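Local coordinates for 2-dehydropantoate 2-reductase (Porphyromonas gingivalis, PDB 2QYT), which probably catalyses the NADPH-dependent reduction of 2-dehydropantoate (ketopantoate) to (R)-pantoate, the second step in making pantoate for pantothenate biosynthesis, at residues Y86-T91 against K112-L117; F14-V19 against W42-A47; A238-A243 against V299-Y304; Y23-A28 against F67-T72. All blocks are in the same frame, centred on the assembly; numbering follows the deposited sequence.

Contacts 1, 2 and 4 all belong to the N-terminal Rossmann-type domain, whereas contact 3 lies in the helical C-terminal domain, its centre about 29 Å from that of contact 1. Contacts 1 and 2 are buried and share one parallel sheet, in which strand 9-14 runs between strands 38-43 and 86-89; backbone hydrogen bonds dominate contact 1, while in contact 2 one such bond remains and other amides turn to sulfate and ethanediol. Contact 4 uses the same helix 18-33 that starts in contact 2, and Trp-42 packs against both of its segments. Contacts 3 and 4, both only partly buried, have no direct hydrogen bond across them; contact 4 adds bridging waters.

Contact 1 of 4, residues Y86-T91 against K112-L117. With SO4 (sulfate ion), chain E; EDO (1,2-ethanediol), chain G.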
loop_
_atom_site.group_PDB
_atom_site.type_symbol
_atom_site.label_atom_id
_atom_site.label_comp_id
_atom_site.label_asym_id
_atom_site.label_seq_id
_atom_site.Cartn_x
_atom_site.Cartn_y
_atom_site.Cartn_z
ATOM N N TYR A 86 13.882 8.379 -0.846
ATOM C CA TYR A 86 12.703 7.517 -0.617
ATOM C C TYR A 86 11.908 7.470 -1.888
ATOM O O TYR A 86 11.677 8.487 -2.505
ATOM C CB TYR A 86 11.832 8.035 0.533
ATOM C CG TYR A 86 12.625 8.255 1.820
ATOM C CD1 TYR A 86 13.037 9.553 2.221
ATOM C CD2 TYR A 86 12.984 7.168 2.634
ATOM C CE1 TYR A 86 13.775 9.741 3.428
ATOM C CE2 TYR A 86 13.750 7.359 3.844
ATOM C CZ TYR A 86 14.113 8.628 4.222
ATOM O OH TYR A 86 14.808 8.763 5.404
ATOM N N ILE A 87 11.596 6.256 -2.312
ATOM C CA ILE A 87 10.606 6.037 -3.320
ATOM C C ILE A 87 9.388 5.385 -2.664
ATOM O O ILE A 87 9.472 4.293 -2.071
ATOM C CB ILE A 87 11.115 5.126 -4.448
ATOM C CG1 ILE A 87 12.321 5.768 -5.142
ATOM C CG2 ILE A 87 9.953 4.790 -5.448
ATOM C CD1 ILE A 87 13.132 4.782 -6.037
ATOM N N LEU A 88 8.249 6.062 -2.805
ATOM C CA LEU A 88 6.933 5.502 -2.440
ATOM C C LEU A 88 6.366 4.870 -3.713
ATOM O O LEU A 88 6.126 5.572 -4.717
ATOM C CB LEU A 88 6.034 6.664 -1.969
ATOM C CG LEU A 88 5.924 6.979 -0.487
ATOM C CD1 LEU A 88 7.183 6.870 0.301
ATOM C CD2 LEU A 88 5.145 8.321 -0.231
ATOM N N PHE A 89 6.248 3.552 -3.695
ATOM C CA PHE A 89 5.920 2.780 -4.883
ATOM C C PHE A 89 4.423 2.504 -4.769
ATOM O O PHE A 89 3.992 1.773 -3.904
ATOM C CB PHE A 89 6.773 1.490 -4.911
ATOM C CG PHE A 89 6.622 0.673 -6.174
ATOM C CD1 PHE A 89 7.411 0.946 -7.294
ATOM C CD2 PHE A 89 5.684 -0.369 -6.240
ATOM C CE1 PHE A 89 7.286 0.196 -8.468
ATOM C CE2 PHE A 89 5.525 -1.143 -7.435
ATOM C CZ PHE A 89 6.352 -0.857 -8.539
ATOM N N CYS A 90 3.641 3.125 -5.647
ATOM C CA CYS A 90 2.190 3.216 -5.539
ATOM C C CYS A 90 1.481 2.900 -6.849
ATOM O O CYS A 90 0.377 3.369 -7.092
ATOM C CB CYS A 90 1.791 4.621 -5.042
ATOM S SG CYS A 90 2.597 5.075 -3.460
ATOM N N THR A 91 2.091 2.099 -7.704
ATOM C CA THR A 91 1.396 1.748 -8.948
ATOM C C THR A 91 0.845 0.323 -8.847
ATOM O O THR A 91 1.481 -0.548 -8.281
ATOM C CB THR A 91 2.324 1.868 -10.191
ATOM O OG1 THR A 91 1.590 1.428 -11.340
ATOM C CG2 THR A 91 3.494 0.965 -10.060
ATOM N N LYS A 112 15.656 4.190 -0.247
ATOM C CA LYS A 112 14.753 3.207 0.381
ATOM C C LYS A 112 13.411 3.254 -0.351
ATOM O O LYS A 112 12.911 4.325 -0.667
ATOM C CB LYS A 112 14.538 3.479 1.871
ATOM C CG LYS A 112 15.835 3.591 2.714
ATOM C CD LYS A 112 16.569 2.247 2.721
ATOM C CE LYS A 112 17.805 2.265 3.576
ATOM N NZ LYS A 112 18.807 3.167 3.063
ATOM N N ILE A 113 12.877 2.081 -0.652
ATOM C CA ILE A 113 11.681 1.948 -1.414
ATOM C C ILE A 113 10.630 1.386 -0.487
ATOM O O ILE A 113 10.895 0.405 0.241
ATOM C CB ILE A 113 11.877 1.007 -2.628
ATOM C CG1 ILE A 113 13.046 1.493 -3.502
ATOM C CG2 ILE A 113 10.624 0.935 -3.449
ATOM C CD1 ILE A 113 13.486 0.482 -4.498
ATOM N N LEU A 114 9.458 2.036 -0.515
ATOM C CA LEU A 114 8.262 1.657 0.230
ATOM C C LEU A 114 7.110 1.285 -0.716
ATOM O O LEU A 114 6.447 2.167 -1.243
ATOM C CB LEU A 114 7.776 2.846 1.069
ATOM C CG LEU A 114 7.916 2.789 2.589
ATOM C CD1 LEU A 114 7.256 3.970 3.300
ATOM C CD2 LEU A 114 7.296 1.471 3.016
ATOM N N PRO A 115 6.841 -0.018 -0.889
ATOM C CA PRO A 115 5.640 -0.370 -1.618
ATOM C C PRO A 115 4.430 -0.195 -0.695
ATOM O O PRO A 115 4.406 -0.734 0.430
ATOM C CB PRO A 115 5.851 -1.870 -1.971
ATOM C CG PRO A 115 7.215 -2.249 -1.432
ATOM C CD PRO A 115 7.555 -1.220 -0.404
ATOM N N LEU A 116 3.444 0.569 -1.134
ATOM C CA LEU A 116 2.258 0.773 -0.314
ATOM C C LEU A 116 1.029 -0.025 -0.807
ATOM O O LEU A 116 -0.077 0.116 -0.272
ATOM C CB LEU A 116 1.976 2.277 -0.137
ATOM C CG LEU A 116 3.170 3.094 0.428
ATOM C CD1 LEU A 116 2.913 4.584 0.317
ATOM C CD2 LEU A 116 3.549 2.655 1.896
ATOM N N LEU A 117 1.257 -0.899 -1.774
ATOM C CA LEU A 117 0.240 -1.705 -2.466
ATOM C C LEU A 117 -0.265 -2.858 -1.590
ATOM O O LEU A 117 0.444 -3.336 -0.701
ATOM C CB LEU A 117 0.843 -2.344 -3.751
ATOM C CG LEU A 117 1.780 -1.579 -4.721
ATOM C CD1 LEU A 117 3.013 -1.135 -3.964
ATOM C CD2 LEU A 117 2.192 -2.419 -5.963
HETATM S S SO4 E . -1.799 4.108 -10.356
HETATM O O1 SO4 E . -2.542 5.126 -11.084
HETATM O O2 SO4 E . -2.722 3.223 -9.628
HETATM O O3 SO4 E . -0.977 3.395 -11.335
HETATM O O4 SO4 E . -0.915 4.725 -9.374
HETATM C C1 EDO G . -2.091 4.421 -5.598
HETATM O O1 EDO G . -1.389 5.470 -6.268
HETATM C C2 EDO G . -3.485 4.199 -6.188
HETATM O O2 EDO G . -4.346 3.844 -5.115
#
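Phe-89 turns the edge of its ring to Leu-117, whose CD1 lies near the ring plane 3.6 Å from CD2 of Phe-89. The pair lies at the C-terminal end of two neighbouring parallel strands, 86-89 and 111-115, of the Rossmann-type sheet. Here the ladder alternates: Ile-87 N donates to Lys-112 O, Leu-114 N to Ile-87 O at 2.7 Å, Phe-89 N to Leu-114 O, and Leu-116 N to Phe-89 O at 3.1 Å. Ile-87 and Ile-113 lie side by side on the face that also carries Phe-89 and Pro-115; Met-126 of helix 122-126 packs on Phe-89, Ile-113 and Pro-115. On the other face Leu-88 runs alongside Leu-114, which packs on Phe-161 and Phe-163. Beyond the strands, CD1 of Leu-116 sits 3.8 Å from Cys-90 SG, and Thr-91 OG1, which is also hydrogen-bonded to Asp-93 N, donates to a sulfate oxygen, O3, at 3.2 Å.

Contact 2 of 4, residues F14-V19 against W42-A47; sequences FGLGGV and WIARGA. With SO4 (sulfate ion), chain C; EDO (1,2-ethanediol), chain G; SO4 (sulfate ion), chain E; SO4 (sulfate ion), chain B.
The glycine-rich turn of a probable dinucleotide-binding site faces the end of strand 38-43 here, with sulfate ions, probably from the crystallisation liquor, gathered at its amides. Leu-16 reaches from the turn to Trp-42, the two side chains crossing at about a right angle. Leu-16 CD2 rests over one face of the Trp-42 indole, offset toward the rim and 3.8 Å from the centroid of the five-membered ring, while Leu-16 CD1 meets CE3 of the six-membered ring at 3.6 Å. Trp-42 CG stands anti to its carbonyl carbon (chi1 -63°), which places it beside the backbone N and 3.6 Å from Leu-16 CD2. Strand 9-14, the turn, helix 18-33 and strand 38-43 form a beta-alpha-beta unit, and Gly-15, Gly-17 and Gly-20 fit the GxGxxG pattern of Rossmann folds. Gly-15 N donates to Ile-43 O at 3.3 Å. One sulfate joins the two segments: Leu-16 N and Arg-45 N donate to its O1 and O3, each bond 2.7 Å long. Gly-18 N, in the first turn of the helix, holds another sulfate at 3.0 Å through O1, and Gly-17 N, at the N-cap, donates to O1 of an ethanediol. CD1 of Phe-14 packs against CG2 of Ile-43, and the edge of the Arg-45 guanidinium meets the same ring, NH2 lying 3.7 Å from Phe-14 CE1.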
loop_
_atom_site.group_PDB
_atom_site.type_symbol
_atom_site.label_atom_id
_atom_site.label_comp_id
_atom_site.label_asym_id
_atom_site.label_seq_id
_atom_site.Cartn_x
_atom_site.Cartn_y
_atom_site.Cartn_z
ATOM N N PHE A 14 5.920 7.114 -7.125
ATOM C CA PHE A 14 5.762 6.390 -8.370
ATOM C C PHE A 14 4.336 5.829 -8.438
ATOM O O PHE A 14 4.014 4.851 -7.775
ATOM C CB PHE A 14 6.806 5.251 -8.434
ATOM C CG PHE A 14 6.844 4.523 -9.767
ATOM C CD1 PHE A 14 7.378 5.138 -10.892
ATOM C CD2 PHE A 14 6.362 3.226 -9.882
ATOM C CE1 PHE A 14 7.444 4.494 -12.101
ATOM C CE2 PHE A 14 6.393 2.565 -11.106
ATOM C CZ PHE A 14 6.948 3.206 -12.223
ATOM N N GLY A 15 3.496 6.463 -9.252
ATOM C CA GLY A 15 2.087 6.104 -9.419
ATOM C C GLY A 15 1.338 7.144 -8.621
ATOM O O GLY A 15 1.556 7.257 -7.422
ATOM N N LEU A 16 0.532 7.967 -9.271
ATOM C CA LEU A 16 -0.242 8.997 -8.558
ATOM C C LEU A 16 -1.754 8.721 -8.543
ATOM O O LEU A 16 -2.533 9.592 -8.899
ATOM C CB LEU A 16 -0.030 10.418 -9.131
ATOM C CG LEU A 16 1.021 11.431 -8.714
ATOM C CD1 LEU A 16 0.632 12.801 -9.278
ATOM C CD2 LEU A 16 1.410 11.545 -7.230
ATOM N N GLY A 17 -2.171 7.541 -8.113
ATOM C CA GLY A 17 -3.600 7.283 -7.976
ATOM C C GLY A 17 -3.983 7.751 -6.574
ATOM O O GLY A 17 -3.307 8.646 -5.994
ATOM N N GLY A 18 -5.031 7.160 -5.998
ATOM C CA GLY A 18 -5.507 7.628 -4.708
ATOM C C GLY A 18 -4.440 7.654 -3.633
ATOM O O GLY A 18 -4.275 8.642 -2.916
ATOM N N VAL A 19 -3.664 6.579 -3.552
ATOM C CA VAL A 19 -2.677 6.404 -2.477
ATOM C C VAL A 19 -1.433 7.283 -2.759
ATOM O O VAL A 19 -1.047 8.115 -1.941
ATOM C CB VAL A 19 -2.305 4.907 -2.294
ATOM C CG1 VAL A 19 -1.030 4.748 -1.371
ATOM C CG2 VAL A 19 -3.547 4.090 -1.780
ATOM N N TRP A 42 6.925 13.475 -8.522
ATOM C CA TRP A 42 5.825 12.587 -8.854
ATOM C C TRP A 42 6.024 11.984 -10.203
ATOM O O TRP A 42 6.422 12.670 -11.143
ATOM C CB TRP A 42 4.508 13.364 -8.899
ATOM C CG TRP A 42 4.103 13.971 -7.601
ATOM C CD1 TRP A 42 4.566 13.648 -6.346
ATOM C CD2 TRP A 42 3.134 15.006 -7.414
ATOM N NE1 TRP A 42 3.942 14.437 -5.385
ATOM C CE2 TRP A 42 3.081 15.292 -6.017
ATOM C CE3 TRP A 42 2.351 15.754 -8.288
ATOM C CZ2 TRP A 42 2.243 16.277 -5.482
ATOM C CZ3 TRP A 42 1.528 16.734 -7.756
ATOM C CH2 TRP A 42 1.474 16.985 -6.370
ATOM N N ILE A 43 5.750 10.688 -10.321
ATOM C CA ILE A 43 5.756 10.068 -11.624
ATOM C C ILE A 43 4.324 9.770 -11.972
ATOM O O ILE A 43 3.716 8.975 -11.325
ATOM C CB ILE A 43 6.602 8.782 -11.667
ATOM C CG1 ILE A 43 8.034 9.063 -11.148
ATOM C CG2 ILE A 43 6.519 8.083 -13.077
ATOM C CD1 ILE A 43 8.912 10.073 -12.017
ATOM N N ALA A 44 3.803 10.402 -13.011
ATOM C CA ALA A 44 2.414 10.248 -13.397
ATOM C C ALA A 44 2.464 10.216 -14.883
ATOM O O ALA A 44 3.485 10.573 -15.451
ATOM C CB ALA A 44 1.609 11.428 -12.953
ATOM N N ARG A 45 1.380 9.789 -15.536
ATOM C CA ARG A 45 1.399 9.758 -16.988
ATOM C C ARG A 45 0.124 10.173 -17.645
ATOM O O ARG A 45 -0.911 10.387 -16.976
ATOM C CB ARG A 45 1.847 8.387 -17.491
ATOM C CG ARG A 45 1.224 7.172 -16.803
ATOM C CD ARG A 45 2.180 5.990 -17.023
ATOM N NE ARG A 45 2.910 5.626 -15.799
ATOM C CZ ARG A 45 4.212 5.830 -15.537
ATOM N NH1 ARG A 45 5.039 6.409 -16.432
ATOM N NH2 ARG A 45 4.702 5.404 -14.365
ATOM N N GLY A 46 0.218 10.337 -18.966
ATOM C CA GLY A 46 -0.930 10.651 -19.823
ATOM C C GLY A 46 -1.710 11.904 -19.461
ATOM O O GLY A 46 -1.118 12.960 -19.175
ATOM N N ALA A 47 -3.041 11.771 -19.478
ATOM C CA ALA A 47 -3.981 12.838 -19.120
ATOM C C ALA A 47 -3.839 13.303 -17.708
ATOM O O ALA A 47 -3.975 14.488 -17.436
ATOM C CB ALA A 47 -5.444 12.405 -19.394
HETATM S S SO4 C . -0.619 7.798 -12.933
HETATM O O1 SO4 C . -0.304 8.542 -11.730
HETATM O O2 SO4 C . -1.953 7.229 -12.715
HETATM O O3 SO4 C . -0.660 8.660 -14.110
HETATM O O4 SO4 C . 0.389 6.726 -13.064
HETATM C C1 EDO G . -2.091 4.421 -5.598
HETATM O O1 EDO G . -1.389 5.470 -6.268
HETATM C C2 EDO G . -3.485 4.199 -6.188
HETATM O O2 EDO G . -4.346 3.844 -5.115
HETATM S S SO4 E . -1.799 4.108 -10.356
HETATM O O1 SO4 E . -2.542 5.126 -11.084
HETATM O O2 SO4 E . -2.722 3.223 -9.628
HETATM O O3 SO4 E . -0.977 3.395 -11.335
HETATM O O4 SO4 E . -0.915 4.725 -9.374
HETATM S S SO4 B . -6.990 4.548 -7.731
HETATM O O1 SO4 B . -6.765 4.730 -6.312
HETATM O O2 SO4 B . -8.194 3.714 -7.826
HETATM O O3 SO4 B . -7.166 5.804 -8.438
HETATM O O4 SO4 B . -5.852 3.862 -8.314
#

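Contact 3 of 4, residues A238-A243 against V299-Y304; sequences AELFRA and VDLPMY
Glu-239 sends its CB from helix 227-244 toward segment 299-304, where Val-299 receives the rest of the side chain. CG, anti to the backbone N (chi1 -167°), lies 3.8 Å from Val-299 CG1. Beyond CG the chain is extended, and Glu-239 CD lies 3.5 Å from Val-299 CG1. Of the two carboxylate oxygens, OE2 comes within 3.6 Å of Val-299 CG1, while OE1 stands 3.9 Å from it and 4.2 Å from Asp-300 O. The other Val-299 methyl, CG2, turns to Ala-243 CB one helical turn further on, 4.1 Å away. Deeper in, Leu-240 CD1 touches Leu-301 CD1 at 4.2 Å, where Val-290 of helix 288-296 packs on both leucines. The contact thus brings the segment leading into helix 302-309 against helix 227-244 within the helical C-terminal domain; Leu-301 occupies the N-cap position, and Glu-236 accepts from Met-303 N and Tyr-304 N. With no hydrogen bond between the two segments, their association rests on methyl packing, and the Glu-239 carboxylate lies against a valine methyl in a van der Waals contact, not a polar one.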
loop_
_atom_site.group_PDB
_atom_site.type_symbol
_atom_site.label_atom_id
_atom_site.label_comp_id
_atom_site.label_asym_id
_atom_site.label_seq_id
_atom_site.Cartn_x
_atom_site.Cartn_y
_atom_site.Cartn_z
ATOM N N ALA A 238 -5.751 -17.533 8.322
ATOM C CA ALA A 238 -5.012 -17.484 9.587
ATOM C C ALA A 238 -4.120 -18.700 9.752
ATOM O O ALA A 238 -2.955 -18.554 10.150
ATOM C CB ALA A 238 -5.940 -17.338 10.771
ATOM N N GLU A 239 -4.657 -19.880 9.420
ATOM C CA GLU A 239 -3.891 -21.131 9.383
ATOM C C GLU A 239 -2.724 -21.047 8.394
ATOM O O GLU A 239 -1.621 -21.496 8.711
ATOM C CB GLU A 239 -4.800 -22.317 9.022
ATOM C CG GLU A 239 -4.193 -23.703 9.266
ATOM C CD GLU A 239 -5.129 -24.847 8.881
ATOM O OE1 GLU A 239 -6.251 -24.592 8.368
ATOM O OE2 GLU A 239 -4.731 -26.017 9.093
ATOM N N LEU A 240 -2.983 -20.483 7.208
ATOM C CA LEU A 240 -1.948 -20.295 6.178
ATOM C C LEU A 240 -0.763 -19.524 6.748
ATOM O O LEU A 240 0.384 -19.979 6.682
ATOM C CB LEU A 240 -2.492 -19.556 4.941
ATOM C CG LEU A 240 -1.489 -19.206 3.812
ATOM C CD1 LEU A 240 -2.182 -19.115 2.485
ATOM C CD2 LEU A 240 -0.700 -17.927 4.036
ATOM N N PHE A 241 -1.064 -18.355 7.305
ATOM C CA PHE A 241 -0.046 -17.474 7.835
ATOM C C PHE A 241 0.635 -18.073 9.055
ATOM O O PHE A 241 1.866 -17.998 9.183
ATOM C CB PHE A 241 -0.615 -16.072 8.078
ATOM C CG PHE A 241 -0.714 -15.253 6.818
ATOM C CD1 PHE A 241 -1.799 -15.390 5.960
ATOM C CD2 PHE A 241 0.303 -14.382 6.461
ATOM C CE1 PHE A 241 -1.878 -14.663 4.773
ATOM C CE2 PHE A 241 0.230 -13.646 5.276
ATOM C CZ PHE A 241 -0.868 -13.792 4.436
ATOM N N ARG A 242 -0.159 -18.712 9.914
ATOM C CA ARG A 242 0.357 -19.440 11.077
ATOM C C ARG A 242 1.368 -20.515 10.675
ATOM O O ARG A 242 2.228 -20.889 11.471
ATOM C CB ARG A 242 -0.787 -20.042 11.898
ATOM C CG ARG A 242 -0.514 -20.052 13.391
ATOM C CD ARG A 242 -1.698 -20.548 14.191
ATOM N NE ARG A 242 -2.823 -19.611 14.189
ATOM C CZ ARG A 242 -4.055 -19.915 13.786
ATOM N NH1 ARG A 242 -4.339 -21.138 13.343
ATOM N NH2 ARG A 242 -5.011 -18.992 13.833
ATOM N N ALA A 243 1.269 -20.981 9.431
ATOM C CA ALA A 243 2.205 -21.959 8.888
ATOM C C ALA A 243 3.509 -21.352 8.358
ATOM O O ALA A 243 4.593 -21.842 8.689
ATOM C CB ALA A 243 1.531 -22.801 7.814
ATOM N N VAL A 299 -1.081 -27.180 3.408
ATOM C CA VAL A 299 -2.275 -26.865 4.203
ATOM C C VAL A 299 -3.561 -26.926 3.355
ATOM O O VAL A 299 -3.693 -26.237 2.331
ATOM C CB VAL A 299 -2.182 -25.452 4.873
ATOM C CG1 VAL A 299 -3.293 -25.272 5.879
ATOM C CG2 VAL A 299 -0.840 -25.243 5.565
ATOM N N ASP A 300 -4.511 -27.750 3.785
ATOM C CA ASP A 300 -5.799 -27.807 3.096
ATOM C C ASP A 300 -6.658 -26.591 3.443
ATOM O O ASP A 300 -6.879 -26.284 4.616
ATOM C CB ASP A 300 -6.544 -29.114 3.401
ATOM C CG ASP A 300 -7.570 -29.472 2.323
ATOM O OD1 ASP A 300 -8.331 -30.476 2.515
ATOM O OD2 ASP A 300 -7.618 -28.760 1.280
ATOM N N LEU A 301 -7.108 -25.884 2.409
ATOM C CA LEU A 301 -8.007 -24.743 2.578
ATOM C C LEU A 301 -9.176 -24.916 1.629
ATOM O O LEU A 301 -9.177 -24.322 0.548
ATOM C CB LEU A 301 -7.317 -23.402 2.291
ATOM C CG LEU A 301 -5.933 -23.054 2.840
ATOM C CD1 LEU A 301 -5.552 -21.670 2.339
ATOM C CD2 LEU A 301 -5.870 -23.094 4.358
ATOM N N PRO A 302 -10.169 -25.743 2.026
ATOM C CA PRO A 302 -11.306 -26.058 1.159
ATOM C C PRO A 302 -12.177 -24.864 0.745
ATOM O O PRO A 302 -12.555 -24.779 -0.418
ATOM C CB PRO A 302 -12.112 -27.082 1.978
ATOM C CG PRO A 302 -11.669 -26.903 3.384
ATOM C CD PRO A 302 -10.243 -26.457 3.317
HETATM N N MSE A 303 -12.488 -23.966 1.676
HETATM C CA MSE A 303 -13.344 -22.806 1.385
HETATM C C MSE A 303 -12.732 -21.840 0.367
HETATM O O MSE A 303 -13.412 -21.412 -0.574
HETATM C CB MSE A 303 -13.683 -22.043 2.667
HETATM C CG MSE A 303 -14.882 -21.073 2.558
HETATM SE SE MSE A 303 -16.623 -21.931 2.138
HETATM C CE MSE A 303 -16.711 -23.296 3.539
ATOM N N TYR A 304 -11.461 -21.483 0.573
ATOM C CA TYR A 304 -10.726 -20.685 -0.401
ATOM C C TYR A 304 -10.668 -21.370 -1.765
ATOM O O TYR A 304 -10.860 -20.716 -2.786
ATOM C CB TYR A 304 -9.317 -20.388 0.098
ATOM C CG TYR A 304 -9.172 -19.033 0.730
ATOM C CD1 TYR A 304 -9.296 -18.869 2.108
ATOM C CD2 TYR A 304 -8.897 -17.906 -0.052
ATOM C CE1 TYR A 304 -9.167 -17.617 2.698
ATOM C CE2 TYR A 304 -8.757 -16.638 0.531
ATOM C CZ TYR A 304 -8.891 -16.506 1.902
ATOM O OH TYR A 304 -8.745 -15.270 2.472
#

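Contact 4 of 4, residues Y23-A28 against F67-T72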
loop_
_atom_site.group_PDB
_atom_site.type_symbol
_atom_site.label_atom_id
_atom_site.label_comp_id
_atom_site.label_asym_id
_atom_site.label_seq_id
_atom_site.Cartn_x
_atom_site.Cartn_y
_atom_site.Cartn_z
ATOM N N TYR A 23 -0.656 10.825 -0.635
ATOM C CA TYR A 23 0.566 11.012 0.193
ATOM C C TYR A 23 1.572 11.903 -0.493
ATOM O O TYR A 23 2.224 12.716 0.151
ATOM C CB TYR A 23 1.143 9.681 0.675
ATOM C CG TYR A 23 0.182 8.975 1.608
ATOM C CD1 TYR A 23 -0.060 9.479 2.897
ATOM C CD2 TYR A 23 -0.507 7.828 1.205
ATOM C CE1 TYR A 23 -0.936 8.866 3.767
ATOM C CE2 TYR A 23 -1.396 7.187 2.097
ATOM C CZ TYR A 23 -1.602 7.699 3.355
ATOM O OH TYR A 23 -2.448 7.045 4.215
ATOM N N GLY A 24 1.644 11.816 -1.817
ATOM C CA GLY A 24 2.469 12.775 -2.585
ATOM C C GLY A 24 2.026 14.228 -2.429
ATOM O O GLY A 24 2.853 15.142 -2.303
ATOM N N ALA A 25 0.707 14.457 -2.414
ATOM C CA ALA A 25 0.179 15.801 -2.204
ATOM C C ALA A 25 0.544 16.346 -0.814
ATOM O O ALA A 25 0.954 17.496 -0.681
ATOM C CB ALA A 25 -1.352 15.812 -2.415
HETATM N N MSE A 26 0.368 15.548 0.235
HETATM C CA MSE A 26 0.680 16.002 1.588
HETATM C C MSE A 26 2.161 16.308 1.700
HETATM O O MSE A 26 2.548 17.336 2.302
HETATM C CB MSE A 26 0.280 14.957 2.619
HETATM C CG MSE A 26 -1.246 14.678 2.663
HETATM SE SE MSE A 26 -2.262 16.265 3.291
HETATM C CE MSE A 26 -1.914 16.038 5.205
ATOM N N LEU A 27 2.992 15.432 1.147
ATOM C CA LEU A 27 4.446 15.717 1.141
ATOM C C LEU A 27 4.780 16.991 0.387
ATOM O O LEU A 27 5.585 17.805 0.883
ATOM C CB LEU A 27 5.263 14.530 0.575
ATOM C CG LEU A 27 5.174 13.289 1.516
ATOM C CD1 LEU A 27 5.672 11.999 0.757
ATOM C CD2 LEU A 27 5.985 13.599 2.782
ATOM N N ALA A 28 4.216 17.172 -0.813
ATOM C CA ALA A 28 4.470 18.417 -1.584
ATOM C C ALA A 28 4.044 19.694 -0.868
ATOM O O ALA A 28 4.666 20.729 -1.027
ATOM C CB ALA A 28 3.765 18.335 -2.939
ATOM N N PHE A 67 -7.787 21.150 -1.811
ATOM C CA PHE A 67 -6.489 21.795 -1.971
ATOM C C PHE A 67 -5.711 21.440 -3.246
ATOM O O PHE A 67 -5.910 20.384 -3.832
ATOM C CB PHE A 67 -5.591 21.672 -0.694
ATOM C CG PHE A 67 -5.187 20.257 -0.342
ATOM C CD1 PHE A 67 -5.977 19.479 0.514
ATOM C CD2 PHE A 67 -4.024 19.708 -0.852
ATOM C CE1 PHE A 67 -5.609 18.150 0.814
ATOM C CE2 PHE A 67 -3.618 18.426 -0.543
ATOM C CZ PHE A 67 -4.397 17.621 0.284
ATOM N N LEU A 68 -4.789 22.333 -3.646
ATOM C CA LEU A 68 -3.913 22.065 -4.764
ATOM C C LEU A 68 -2.439 21.990 -4.302
ATOM O O LEU A 68 -1.891 22.979 -3.843
ATOM C CB LEU A 68 -4.122 23.145 -5.860
ATOM C CG LEU A 68 -3.312 23.101 -7.166
ATOM C CD1 LEU A 68 -3.821 21.952 -8.062
ATOM C CD2 LEU A 68 -3.461 24.461 -7.898
ATOM N N ALA A 69 -1.815 20.818 -4.429
ATOM C CA ALA A 69 -0.465 20.584 -3.973
ATOM C C ALA A 69 0.448 20.722 -5.192
ATOM O O ALA A 69 0.141 20.196 -6.275
ATOM C CB ALA A 69 -0.363 19.142 -3.390
ATOM N N ARG A 70 1.542 21.467 -5.030
ATOM C CA ARG A 70 2.454 21.695 -6.131
ATOM C C ARG A 70 3.772 20.983 -5.874
ATOM O O ARG A 70 4.447 21.259 -4.892
ATOM C CB ARG A 70 2.678 23.194 -6.335
ATOM C CG ARG A 70 1.357 23.967 -6.499
ATOM C CD ARG A 70 1.620 25.473 -6.478
ATOM N NE ARG A 70 0.421 26.281 -6.668
ATOM C CZ ARG A 70 -0.630 26.311 -5.843
ATOM N NH1 ARG A 70 -0.707 25.513 -4.735
ATOM N NH2 ARG A 70 -1.627 27.117 -6.171
ATOM N N PRO A 71 4.147 20.059 -6.778
ATOM C CA PRO A 71 5.355 19.285 -6.509
ATOM C C PRO A 71 6.613 20.029 -6.967
ATOM O O PRO A 71 6.530 20.989 -7.730
ATOM C CB PRO A 71 5.160 18.049 -7.395
ATOM C CG PRO A 71 4.468 18.608 -8.643
ATOM C CD PRO A 71 3.574 19.762 -8.119
ATOM N N THR A 72 7.779 19.579 -6.517
ATOM C CA THR A 72 9.056 20.093 -7.040
ATOM C C THR A 72 9.127 19.677 -8.491
ATOM O O THR A 72 9.569 20.437 -9.324
ATOM C CB THR A 72 10.266 19.501 -6.288
ATOM O OG1 THR A 72 9.995 19.626 -4.898
ATOM C CG2 THR A 72 11.641 20.263 -6.645
HETATM O O HOH W 1 2.238 22.455 -2.509
HETATM O O HOH W 2 6.531 20.717 -3.120
#
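The Phe-67 ring offers its edge to helix 18-33: Ala-25 CB lies near the ring plane, 3.9 Å from CE2. The selenium of Met-26, a selenomethionine, approaches obliquely instead, 5.0 Å from the ring centroid and 53° off the normal, a Met-aromatic contact between side chains that cross at about a right angle. Along the strand, Ala-69 fits tightly against the helix, its CB 3.6 Å from Ala-25 CB and 3.4 Å from Ala-25 O, and Ala-28 CB meets Arg-70 O at 3.6 Å. With these small side chains between them, strand 67-69 and helix 23-28 cross at 79°, their axes 8.1 Å apart. The contact joins the helix that follows the glycine-rich turn of the Rossmann-type domain to an outermost strand of the mixed sheet; Trp-42 touches Ala-28 and Pro-71 from strand 38-43. Two waters span the segments at the end of this packing. One donates to Ala-28 O and to Arg-70 O, and the other accepts from Arg-70 N and donates weakly to Ala-28 O. Backbone polar groups that do not meet directly are therefore linked through solvent, while alanine methyls and the Phe-67 ring supply the apolar part.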